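Local structure of 3-carboxy-cis,cis-muconate cycloisomerase (Acinetobacter calcoaceticus, 1Q5N) at residues P163-H168 with N437-I442. The protein is a cycloisomerase of the lyase family that shares the adenylosuccinate lyase C-terminal region, built largely of helices and assembled as a tetramer. Sequence-based numbering, arbitrary orientation.
Sequences PITLGH and NIQDQI
His168 carries CG anti to its backbone N (chi1 -168°), and Gln441, extended beyond a CG that lies beside its own N, brings its amide to the imidazole. His168 NE2 donates to Gln441 OE1 over 2.8 Å, with an N-H...O angle of 155°. The oxygen sits close to the ring plane, yet the donor stands above the carbonyl plane, and ring and amide are turned 82° against each other. Gln441 NE2 in turn gives a hydrogen bond to Asn437 OD1, 2.8 Å away, which steadies the amide from the N-cap residue just before helix 438-447. Ile438 covers one face of the imidazole: its CG1 lies 4.1 Å from the ring centroid, almost on the normal, a CH-pi contact. The branches of Ile438 divide the remaining work, CD1 reaching Ile164 CA at 3.7 Å and CG2 resting against His168 CB and Thr165 OG1. One turn on, Ile442 pushes CD1 against the start of helix 166-191, 3.6 Å from Gly167 C. There Thr165 is the N-cap, its OG1 accepting from His168 N at 3.1 Å and also bonded to Arg148 O. The contact thus ties the C-terminal helix to the place where strand 163-165 runs into a long helix, beside a second subunit whose Thr229 N also bonds Gln441 OE1 and whose Gly201 O accepts from Gln441 NE2. With OE1 accepting from two donors and NE2 donating to two acceptors, both ends of this buried amide are satisfied, and the imidazole N-H has a fixed acceptor.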
loop_
_atom_site.group_PDB
_atom_site.type_symbol
_atom_site.label_atom_id
_atom_site.label_comp_id
_atom_site.label_asym_id
_atom_site.label_seq_id
_atom_site.Cartn_x
_atom_site.Cartn_y
_atom_site.Cartn_z
ATOM N N PRO A 163 -13.788 34.147 -6.132
ATOM C CA PRO A 163 -12.849 34.290 -7.261
ATOM C C PRO A 163 -11.401 34.116 -6.834
ATOM O O PRO A 163 -11.067 34.407 -5.693
ATOM C CB PRO A 163 -13.059 35.748 -7.728
ATOM C CG PRO A 163 -14.338 36.189 -7.037
ATOM C CD PRO A 163 -14.310 35.463 -5.716
ATOM N N ILE A 164 -10.561 33.638 -7.752
ATOM C CA ILE A 164 -9.078 33.594 -7.539
ATOM C C ILE A 164 -8.543 33.989 -8.929
ATOM O O ILE A 164 -9.323 34.504 -9.745
ATOM C CB ILE A 164 -8.519 32.151 -7.173
ATOM C CG1 ILE A 164 -8.861 31.141 -8.299
ATOM C CG2 ILE A 164 -9.107 31.702 -5.849
ATOM C CD1 ILE A 164 -8.115 29.806 -8.181
ATOM N N THR A 165 -7.242 33.819 -9.202
ATOM C CA THR A 165 -6.747 34.052 -10.572
ATOM C C THR A 165 -6.000 32.774 -10.959
ATOM O O THR A 165 -5.514 32.033 -10.098
ATOM C CB THR A 165 -5.777 35.262 -10.723
ATOM O OG1 THR A 165 -4.553 34.977 -10.042
ATOM C CG2 THR A 165 -6.415 36.572 -10.144
ATOM N N LEU A 166 -5.937 32.495 -12.251
ATOM C CA LEU A 166 -5.250 31.328 -12.720
ATOM C C LEU A 166 -3.801 31.435 -12.264
ATOM O O LEU A 166 -3.185 30.449 -11.883
ATOM C CB LEU A 166 -5.325 31.267 -14.232
ATOM C CG LEU A 166 -4.405 30.223 -14.866
ATOM C CD1 LEU A 166 -4.792 28.874 -14.304
ATOM C CD2 LEU A 166 -4.523 30.206 -16.416
ATOM N N GLY A 167 -3.265 32.652 -12.290
ATOM C CA GLY A 167 -1.890 32.853 -11.874
ATOM C C GLY A 167 -1.687 32.384 -10.444
ATOM O O GLY A 167 -0.596 31.937 -10.085
ATOM N N HIS A 168 -2.697 32.508 -9.588
ATOM C CA HIS A 168 -2.485 32.038 -8.225
ATOM C C HIS A 168 -2.315 30.459 -8.177
ATOM O O HIS A 168 -1.462 29.962 -7.455
ATOM C CB HIS A 168 -3.620 32.474 -7.339
ATOM C CG HIS A 168 -3.335 32.282 -5.884
ATOM N ND1 HIS A 168 -4.253 31.744 -5.018
ATOM C CD2 HIS A 168 -2.254 32.615 -5.136
ATOM C CE1 HIS A 168 -3.759 31.757 -3.791
ATOM N NE2 HIS A 168 -2.545 32.280 -3.834
ATOM N N ASN A 437 -5.231 39.179 -0.769
ATOM C CA ASN A 437 -3.818 39.400 -1.021
ATOM C C ASN A 437 -3.231 38.432 -2.041
ATOM O O ASN A 437 -2.062 38.073 -1.949
ATOM C CB ASN A 437 -3.015 39.334 0.288
ATOM C CG ASN A 437 -2.708 37.888 0.716
ATOM O OD1 ASN A 437 -3.463 36.947 0.412
ATOM N ND2 ASN A 437 -1.617 37.718 1.446
ATOM N N ILE A 438 -4.012 38.023 -3.041
ATOM C CA ILE A 438 -3.463 37.106 -4.047
ATOM C C ILE A 438 -2.222 37.633 -4.797
ATOM O O ILE A 438 -1.331 36.865 -5.128
ATOM C CB ILE A 438 -4.552 36.680 -5.069
ATOM C CG1 ILE A 438 -5.408 35.563 -4.475
ATOM C CG2 ILE A 438 -3.929 36.243 -6.355
ATOM C CD1 ILE A 438 -6.486 35.125 -5.397
ATOM N N GLN A 439 -2.164 38.938 -5.074
ATOM C CA GLN A 439 -1.023 39.515 -5.796
ATOM C C GLN A 439 0.219 39.506 -4.924
ATOM O O GLN A 439 1.307 39.259 -5.436
ATOM C CB GLN A 439 -1.369 40.932 -6.322
ATOM C CG GLN A 439 -2.568 40.879 -7.337
ATOM C CD GLN A 439 -2.336 39.866 -8.437
ATOM O OE1 GLN A 439 -1.201 39.644 -8.838
ATOM N NE2 GLN A 439 -3.402 39.254 -8.951
ATOM N N ASP A 440 0.062 39.733 -3.615
ATOM C CA ASP A 440 1.211 39.653 -2.702
ATOM C C ASP A 440 1.751 38.208 -2.729
ATOM O O ASP A 440 2.990 37.986 -2.739
ATOM C CB ASP A 440 0.825 39.964 -1.231
ATOM C CG ASP A 440 0.490 41.437 -0.979
ATOM O OD1 ASP A 440 0.718 42.275 -1.886
ATOM O OD2 ASP A 440 -0.006 41.758 0.131
ATOM N N GLN A 441 0.840 37.213 -2.732
ATOM C CA GLN A 441 1.282 35.802 -2.742
ATOM C C GLN A 441 1.997 35.481 -4.036
ATOM O O GLN A 441 3.059 34.831 -4.009
ATOM C CB GLN A 441 0.115 34.837 -2.522
ATOM C CG GLN A 441 -0.458 34.854 -1.076
ATOM C CD GLN A 441 -1.652 33.902 -0.933
ATOM O OE1 GLN A 441 -1.540 32.701 -1.217
ATOM N NE2 GLN A 441 -2.796 34.436 -0.504
ATOM N N ILE A 442 1.456 35.938 -5.169
ATOM C CA ILE A 442 2.144 35.656 -6.407
ATOM C C ILE A 442 3.540 36.346 -6.402
ATOM O O ILE A 442 4.527 35.747 -6.834
ATOM C CB ILE A 442 1.305 36.105 -7.625
ATOM C CG1 ILE A 442 0.004 35.264 -7.661
ATOM C CG2 ILE A 442 2.156 36.022 -8.920
ATOM C CD1 ILE A 442 -0.950 35.559 -8.844
#